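Local atomic coordinates of 1,3-alpha-isomaltosidase (Kribbella flavida DSM 17836, PDB entry 5X3I), a protein that hydrolyses the alpha-1,3-glucosidic linkages of the cyclic tetrasaccharide cyclobis-(1-6)-alpha-nigerosyl inside the cell, yielding isomaltose. Residues A[468-478]-A[493-504]. The protein carries 1 engineered substitution. Residues are numbered along the deposited sequence; the frame is centred on the assembly and turned at random.
Sequences FKTAGGEHAWG and NNLYPVHYARAF. Engineered in segment 468-478: A471 (natural residue Asp). With SO4 (sulfate ion), chain I.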
ATOM      1  N   PHE A 468      15.578   4.163   0.178  1.00 11.13           N
ATOM      2  CA  PHE A 468      14.851   4.306  -1.075  1.00 11.27           C
ATOM      3  C   PHE A 468      13.364   4.366  -0.805  1.00 11.47           C
ATOM      4  O   PHE A 468      12.838   3.594  -0.011  1.00 12.32           O
ATOM      5  CB  PHE A 468      15.167   3.157  -2.031  1.00 10.98           C
ATOM      6  CG  PHE A 468      16.575   3.151  -2.527  1.00 12.04           C
ATOM      7  CD1 PHE A 468      17.520   2.302  -1.967  1.00 12.17           C
ATOM      8  CD2 PHE A 468      16.963   4.002  -3.547  1.00 11.35           C
ATOM      9  CE1 PHE A 468      18.829   2.301  -2.425  1.00 12.70           C
ATOM     10  CE2 PHE A 468      18.260   4.007  -4.007  1.00 13.09           C
ATOM     11  CZ  PHE A 468      19.194   3.152  -3.448  1.00 13.57           C
ATOM     12  N   LYS A 469      12.674   5.267  -1.482  1.00 12.31           N
ATOM     13  CA  LYS A 469      11.251   5.274  -1.331  1.00 11.03           C
ATOM     14  C   LYS A 469      10.800   4.365  -2.446  1.00 13.38           C
ATOM     15  O   LYS A 469      10.720   4.781  -3.609  1.00 13.53           O
ATOM     16  CB  LYS A 469      10.686   6.687  -1.482  1.00 12.30           C
ATOM     17  CG  LYS A 469       9.162   6.789  -1.517  1.00 12.76           C
ATOM     18  CD  LYS A 469       8.682   8.242  -1.398  1.00 12.26           C
ATOM     19  CE  LYS A 469       7.159   8.322  -1.215  1.00 13.06           C
ATOM     20  NZ  LYS A 469       6.626   9.706  -1.126  1.00 14.17           N
ATOM     21  N   THR A 470      10.384   3.165  -2.078  1.00 13.67           N
ATOM     22  CA  THR A 470      10.107   2.210  -3.121  1.00 12.71           C
ATOM     23  C   THR A 470       8.606   2.306  -3.273  1.00 13.21           C
ATOM     24  O   THR A 470       7.839   1.610  -2.615  1.00 16.53           O
ATOM     25  CB  THR A 470      10.547   0.797  -2.679  1.00 12.36           C
ATOM     26  OG1 THR A 470      10.392   0.701  -1.247  1.00 11.32           O
ATOM     27  CG2 THR A 470      12.018   0.546  -3.009  1.00 11.67           C
ATOM     28  N   ALA A 471       8.229   3.135  -4.228  1.00 12.36           N
ATOM     29  CA  ALA A 471       6.851   3.452  -4.545  1.00 12.73           C
ATOM     30  C   ALA A 471       6.292   2.412  -5.508  1.00 11.51           C
ATOM     31  O   ALA A 471       7.049   1.774  -6.206  1.00 12.65           O
ATOM     32  CB  ALA A 471       6.746   4.837  -5.101  1.00 10.52           C
ATOM     33  N   GLY A 472       4.976   2.248  -5.534  1.00 15.60           N
ATOM     34  CA  GLY A 472       4.338   1.365  -6.499  1.00 15.47           C
ATOM     35  C   GLY A 472       4.560  -0.103  -6.203  1.00 13.83           C
ATOM     36  O   GLY A 472       4.704  -0.491  -5.052  1.00 16.83           O
ATOM     37  N   GLY A 473       4.602  -0.916  -7.247  1.00 13.36           N
ATOM     38  CA  GLY A 473       4.657  -2.356  -7.090  1.00 12.64           C
ATOM     39  C   GLY A 473       3.314  -3.083  -7.228  1.00 15.67           C
ATOM     40  O   GLY A 473       3.259  -4.302  -7.094  1.00 15.39           O
ATOM     41  N   GLU A 474       2.244  -2.340  -7.506  1.00 14.77           N
ATOM     42  CA  GLU A 474       0.893  -2.912  -7.663  1.00 15.46           C
ATOM     43  C   GLU A 474       0.561  -3.246  -9.113  1.00 15.56           C
ATOM     44  O   GLU A 474      -0.571  -3.571  -9.426  1.00 17.39           O
ATOM     45  CB  GLU A 474      -0.177  -1.953  -7.131  1.00 14.19           C
ATOM     46  CG  GLU A 474       0.102  -1.380  -5.752  1.00 13.84           C
ATOM     47  CD  GLU A 474       0.896  -0.080  -5.811  1.00 15.33           C
ATOM     48  OE1 GLU A 474       1.393   0.267  -6.898  1.00 15.52           O
ATOM     49  OE2 GLU A 474       0.993   0.595  -4.767  1.00 17.47           O
ATOM     50  N   HIS A 475       1.544  -3.108  -9.996  1.00 15.27           N
ATOM     51  CA  HIS A 475       1.291  -2.986 -11.429  1.00 15.91           C
ATOM     52  C   HIS A 475       0.936  -4.284 -12.146  1.00 17.22           C
ATOM     53  O   HIS A 475       0.523  -4.239 -13.295  1.00 15.45           O
ATOM     54  CB  HIS A 475       2.516  -2.374 -12.120  1.00 16.42           C
ATOM     55  CG  HIS A 475       3.205  -1.322 -11.305  1.00 14.50           C
ATOM     56  ND1 HIS A 475       2.689  -0.057 -11.127  1.00 15.53           N
ATOM     57  CD2 HIS A 475       4.357  -1.358 -10.592  1.00 13.10           C
ATOM     58  CE1 HIS A 475       3.500   0.644 -10.355  1.00 14.26           C
ATOM     59  NE2 HIS A 475       4.521  -0.123 -10.018  1.00 12.74           N
ATOM     60  N   ALA A 476       1.123  -5.431 -11.500  1.00 15.37           N
ATOM     61  CA  ALA A 476       0.960  -6.669 -12.237  1.00 16.08           C
ATOM     62  C   ALA A 476      -0.505  -7.073 -12.254  1.00 16.96           C
ATOM     63  O   ALA A 476      -1.061  -7.439 -11.233  1.00 17.47           O
ATOM     64  CB  ALA A 476       1.800  -7.783 -11.620  1.00 13.84           C
ATOM     65  N   TRP A 477      -1.097  -7.051 -13.438  1.00 17.41           N
ATOM     66  CA  TRP A 477      -2.445  -7.567 -13.620  1.00 18.17           C
ATOM     67  C   TRP A 477      -2.421  -8.681 -14.647  1.00 19.88           C
ATOM     68  O   TRP A 477      -2.117  -8.451 -15.809  1.00 20.28           O
ATOM     69  CB  TRP A 477      -3.409  -6.472 -14.083  1.00 17.04           C
ATOM     70  CG  TRP A 477      -3.693  -5.393 -13.095  1.00 17.19           C
ATOM     71  CD1 TRP A 477      -3.389  -5.380 -11.765  1.00 15.68           C
ATOM     72  CD2 TRP A 477      -4.343  -4.151 -13.368  1.00 16.82           C
ATOM     73  NE1 TRP A 477      -3.810  -4.209 -11.195  1.00 15.70           N
ATOM     74  CE2 TRP A 477      -4.404  -3.437 -12.159  1.00 17.06           C
ATOM     75  CE3 TRP A 477      -4.888  -3.575 -14.521  1.00 20.86           C
ATOM     76  CZ2 TRP A 477      -4.980  -2.175 -12.071  1.00 16.30           C
ATOM     77  CZ3 TRP A 477      -5.464  -2.323 -14.428  1.00 19.98           C
ATOM     78  CH2 TRP A 477      -5.509  -1.639 -13.214  1.00 17.93           C
ATOM     79  N   GLY A 478      -2.631  -9.901 -14.178  1.00 20.45           N
ATOM     80  CA  GLY A 478      -3.243 -10.964 -14.941  1.00 18.16           C
ATOM     81  C   GLY A 478      -3.077 -12.262 -14.177  1.00 18.75           C
ATOM     82  O   GLY A 478      -2.066 -12.471 -13.506  1.00 17.46           O
ATOM     83  N   ASN A 493       1.272 -12.017  -8.144  1.00 17.50           N
ATOM     84  CA  ASN A 493       1.038 -10.585  -8.254  1.00 17.34           C
ATOM     85  C   ASN A 493       0.934  -9.886  -6.907  1.00 17.02           C
ATOM     86  O   ASN A 493       1.424  -8.777  -6.755  1.00 14.85           O
ATOM     87  CB  ASN A 493      -0.223 -10.313  -9.083  1.00 15.34           C
ATOM     88  CG  ASN A 493      -0.054 -10.730 -10.529  1.00 15.27           C
ATOM     89  OD1 ASN A 493       1.036 -11.088 -10.949  1.00 17.67           O
ATOM     90  ND2 ASN A 493      -1.138 -10.692 -11.293  1.00 19.02           N
ATOM     91  N   ASN A 494       0.296 -10.533  -5.939  1.00 15.49           N
ATOM     92  CA  ASN A 494       0.213  -9.987  -4.599  1.00 16.54           C
ATOM     93  C   ASN A 494       1.570 -10.009  -3.881  1.00 15.20           C
ATOM     94  O   ASN A 494       1.809  -9.205  -2.991  1.00 14.12           O
ATOM     95  CB  ASN A 494      -0.821 -10.744  -3.753  1.00 14.37           C
ATOM     96  CG  ASN A 494      -2.257 -10.351  -4.075  1.00 15.68           C
ATOM     97  OD1 ASN A 494      -2.533  -9.233  -4.497  1.00 19.10           O
ATOM     98  ND2 ASN A 494      -3.182 -11.272  -3.843  1.00 18.32           N
ATOM     99  N   LEU A 495       2.438 -10.940  -4.261  1.00 15.76           N
ATOM    100  CA  LEU A 495       3.749 -11.056  -3.633  1.00 14.95           C
ATOM    101  C   LEU A 495       4.757 -10.032  -4.164  1.00 15.13           C
ATOM    102  O   LEU A 495       5.751  -9.758  -3.497  1.00 12.10           O
ATOM    103  CB  LEU A 495       4.326 -12.459  -3.821  1.00 15.49           C
ATOM    104  CG  LEU A 495       3.638 -13.623  -3.098  1.00 15.95           C
ATOM    105  CD1 LEU A 495       4.366 -14.918  -3.396  1.00 15.57           C
ATOM    106  CD2 LEU A 495       3.581 -13.386  -1.597  1.00 16.89           C
ATOM    107  N   TYR A 496       4.491  -9.485  -5.352  1.00 14.01           N
ATOM    108  CA  TYR A 496       5.442  -8.608  -6.017  1.00 14.44           C
ATOM    109  C   TYR A 496       5.960  -7.474  -5.120  1.00 13.77           C
ATOM    110  O   TYR A 496       7.154  -7.316  -5.039  1.00 16.14           O
ATOM    111  CB  TYR A 496       4.873  -8.003  -7.306  1.00 13.47           C
ATOM    112  CG  TYR A 496       5.966  -7.331  -8.117  1.00 12.38           C
ATOM    113  CD1 TYR A 496       6.760  -8.067  -8.977  1.00 11.31           C
ATOM    114  CD2 TYR A 496       6.225  -5.975  -7.983  1.00 13.22           C
ATOM    115  CE1 TYR A 496       7.763  -7.477  -9.701  1.00 14.00           C
ATOM    116  CE2 TYR A 496       7.236  -5.369  -8.695  1.00 12.25           C
ATOM    117  CZ  TYR A 496       8.005  -6.125  -9.547  1.00 14.82           C
ATOM    118  OH  TYR A 496       8.990  -5.526 -10.273  1.00 13.38           O
ATOM    119  N   PRO A 497       5.077  -6.709  -4.444  1.00 11.96           N
ATOM    120  CA  PRO A 497       5.624  -5.620  -3.622  1.00 13.20           C
ATOM    121  C   PRO A 497       6.496  -6.096  -2.457  1.00 15.49           C
ATOM    122  O   PRO A 497       7.365  -5.331  -2.037  1.00 14.46           O
ATOM    123  CB  PRO A 497       4.378  -4.899  -3.099  1.00 10.48           C
ATOM    124  CG  PRO A 497       3.260  -5.936  -3.199  1.00 12.41           C
ATOM    125  CD  PRO A 497       3.601  -6.699  -4.442  1.00 11.33           C
ATOM    126  N   VAL A 498       6.270  -7.312  -1.959  1.00 12.81           N
ATOM    127  CA  VAL A 498       7.153  -7.901  -0.959  1.00 10.69           C
ATOM    128  C   VAL A 498       8.570  -8.108  -1.513  1.00 13.21           C
ATOM    129  O   VAL A 498       9.542  -7.682  -0.889  1.00 12.99           O
ATOM    130  CB  VAL A 498       6.647  -9.263  -0.435  1.00 16.01           C
ATOM    131  CG1 VAL A 498       7.449  -9.649   0.817  1.00 12.74           C
ATOM    132  CG2 VAL A 498       5.149  -9.222  -0.132  1.00 12.41           C
ATOM    133  N   HIS A 499       8.671  -8.772  -2.664  1.00 12.45           N
ATOM    134  CA  HIS A 499       9.943  -8.984  -3.345  1.00 12.50           C
ATOM    135  C   HIS A 499      10.647  -7.649  -3.602  1.00 13.91           C
ATOM    136  O   HIS A 499      11.862  -7.548  -3.480  1.00 13.45           O
ATOM    137  CB  HIS A 499       9.758  -9.710  -4.686  1.00 11.47           C
ATOM    138  CG  HIS A 499       9.208 -11.100  -4.571  1.00 13.35           C
ATOM    139  ND1 HIS A 499       9.714 -12.036  -3.697  1.00 13.70           N
ATOM    140  CD2 HIS A 499       8.200 -11.718  -5.240  1.00 13.67           C
ATOM    141  CE1 HIS A 499       9.043 -13.167  -3.826  1.00 18.13           C
ATOM    142  NE2 HIS A 499       8.123 -13.004  -4.761  1.00 16.32           N
ATOM    143  N   TYR A 500       9.851  -6.644  -3.956  1.00 10.21           N
ATOM    144  CA  TYR A 500      10.337  -5.322  -4.337  1.00 13.29           C
ATOM    145  C   TYR A 500      11.009  -4.613  -3.158  1.00 13.99           C
ATOM    146  O   TYR A 500      12.153  -4.221  -3.255  1.00 12.62           O
ATOM    147  CB  TYR A 500       9.172  -4.498  -4.895  1.00 11.60           C
ATOM    148  CG  TYR A 500       9.411  -3.035  -5.196  1.00 11.59           C
ATOM    149  CD1 TYR A 500      10.606  -2.580  -5.740  1.00  9.52           C
ATOM    150  CD2 TYR A 500       8.394  -2.112  -4.998  1.00 12.81           C
ATOM    151  CE1 TYR A 500      10.784  -1.239  -6.037  1.00  9.18           C
ATOM    152  CE2 TYR A 500       8.564  -0.785  -5.282  1.00 11.86           C
ATOM    153  CZ  TYR A 500       9.746  -0.343  -5.808  1.00 11.96           C
ATOM    154  OH  TYR A 500       9.869   0.991  -6.100  1.00 12.01           O
ATOM    155  N   ALA A 501      10.294  -4.493  -2.050  1.00 13.59           N
ATOM    156  CA  ALA A 501      10.856  -3.972  -0.814  1.00 14.46           C
ATOM    157  C   ALA A 501      12.125  -4.717  -0.391  1.00 13.48           C
ATOM    158  O   ALA A 501      13.155  -4.101  -0.083  1.00 13.44           O
ATOM    159  CB  ALA A 501       9.817  -4.039   0.295  1.00 15.58           C
ATOM    160  N   ARG A 502      12.030  -6.037  -0.369  1.00 12.52           N
ATOM    161  CA  ARG A 502      13.126  -6.910   0.016  1.00 10.33           C
ATOM    162  C   ARG A 502      14.362  -6.670  -0.859  1.00 13.07           C
ATOM    163  O   ARG A 502      15.485  -6.651  -0.361  1.00 12.63           O
ATOM    164  CB  ARG A 502      12.676  -8.378  -0.068  1.00 11.62           C
ATOM    165  CG  ARG A 502      13.732  -9.421   0.275  1.00 13.77           C
ATOM    166  CD  ARG A 502      14.374 -10.005  -0.979  1.00 13.75           C
ATOM    167  NE  ARG A 502      15.373 -11.015  -0.663  1.00 15.86           N
ATOM    168  CZ  ARG A 502      15.131 -12.316  -0.559  1.00 18.25           C
ATOM    169  NH1 ARG A 502      16.123 -13.148  -0.265  1.00 20.06           N
ATOM    170  NH2 ARG A 502      13.910 -12.791  -0.748  1.00 17.23           N
ATOM    171  N   ALA A 503      14.147  -6.501  -2.161  1.00 14.53           N
ATOM    172  CA  ALA A 503      15.257  -6.300  -3.084  1.00 12.95           C
ATOM    173  C   ALA A 503      16.062  -5.053  -2.708  1.00 10.52           C
ATOM    174  O   ALA A 503      17.275  -5.093  -2.677  1.00 11.80           O
ATOM    175  CB  ALA A 503      14.766  -6.198  -4.503  1.00 11.94           C
ATOM    176  N   PHE A 504      15.390  -3.949  -2.417  1.00 12.70           N
ATOM    177  CA  PHE A 504      16.140  -2.747  -2.086  1.00 12.29           C
ATOM    178  C   PHE A 504      16.633  -2.759  -0.634  1.00 11.61           C
ATOM    179  O   PHE A 504      17.696  -2.198  -0.336  1.00 12.18           O
ATOM    180  CB  PHE A 504      15.318  -1.509  -2.436  1.00 12.54           C
ATOM    181  CG  PHE A 504      15.337  -1.224  -3.919  1.00 15.06           C
ATOM    182  CD1 PHE A 504      16.346  -0.452  -4.477  1.00 14.33           C
ATOM    183  CD2 PHE A 504      14.410  -1.812  -4.767  1.00 10.93           C
ATOM    184  CE1 PHE A 504      16.411  -0.238  -5.849  1.00 11.87           C
ATOM    185  CE2 PHE A 504      14.481  -1.596  -6.140  1.00 11.68           C
ATOM    186  CZ  PHE A 504      15.474  -0.799  -6.673  1.00 10.61           C
TER
HETATM  187  S   SO4 I 807      14.313 -16.453  -0.001  1.00 62.07           S
HETATM  188  O1  SO4 I 807      14.509 -15.698   1.230  1.00 51.82           O
HETATM  189  O2  SO4 I 807      15.427 -16.215  -0.914  1.00 40.48           O
HETATM  190  O3  SO4 I 807      14.221 -17.877   0.304  1.00 67.80           O
HETATM  191  O4  SO4 I 807      13.071 -16.022  -0.620  1.00 43.29           O
HETATM  192  O   HOH W   1       1.703  -6.299  -8.313  1.00 15.01           O
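Y500 reaches from helix 496-504 to the end of strand 468-470, laying one ring face against T470 and its hydroxyl on A471. This is a strand-loop-helix unit of the family 31 TIM barrel: the helix packs outside the parallel barrel and runs back nearly antiparallel to its strand. With CG anti to the backbone N (chi1 173°), the Y500 ring points at the strand, and T470 CB sits 3.4 Å from CZ over the face. The phenol donates to A471 O from OH at 2.9 Å, slightly tilted from the carbonyl plane, so it holds the backbone of an engineered alanine that replaces the inferred aspartate nucleophile. A phenylalanine here would probably leave A471 O without this donor and the chain at the nucleophile position less firmly held. T470 OG1 is hydrogen-bonded to S519 OG of the neighbouring strand 517-519, while its methyl CG2 lies 3.8 Å from F504 CD2. Further back along the strand, F504 presents its edge to the face of F468, planes at 60°, with CD1 of each ring 3.9 Å apart.

Toward the start of the helix, G473 nestles against Y496, P497 and Y500; a CB there would come tight against Y500 CD2 and would also jam against the preceding carbonyl. A water bridges G473 O and N493 O, tying the loop to the chain ahead of the helix. The carboxamide of N493 lies alongside A476, with N493 OD1 3.5 Å from A476 CB and hydrogen-bonded to Y483 OH. Its other branch closes the contact: N493 ND2 donates to G478 O at 3.0 Å, bent to 135° at the hydrogen and coming from above the carbonyl plane.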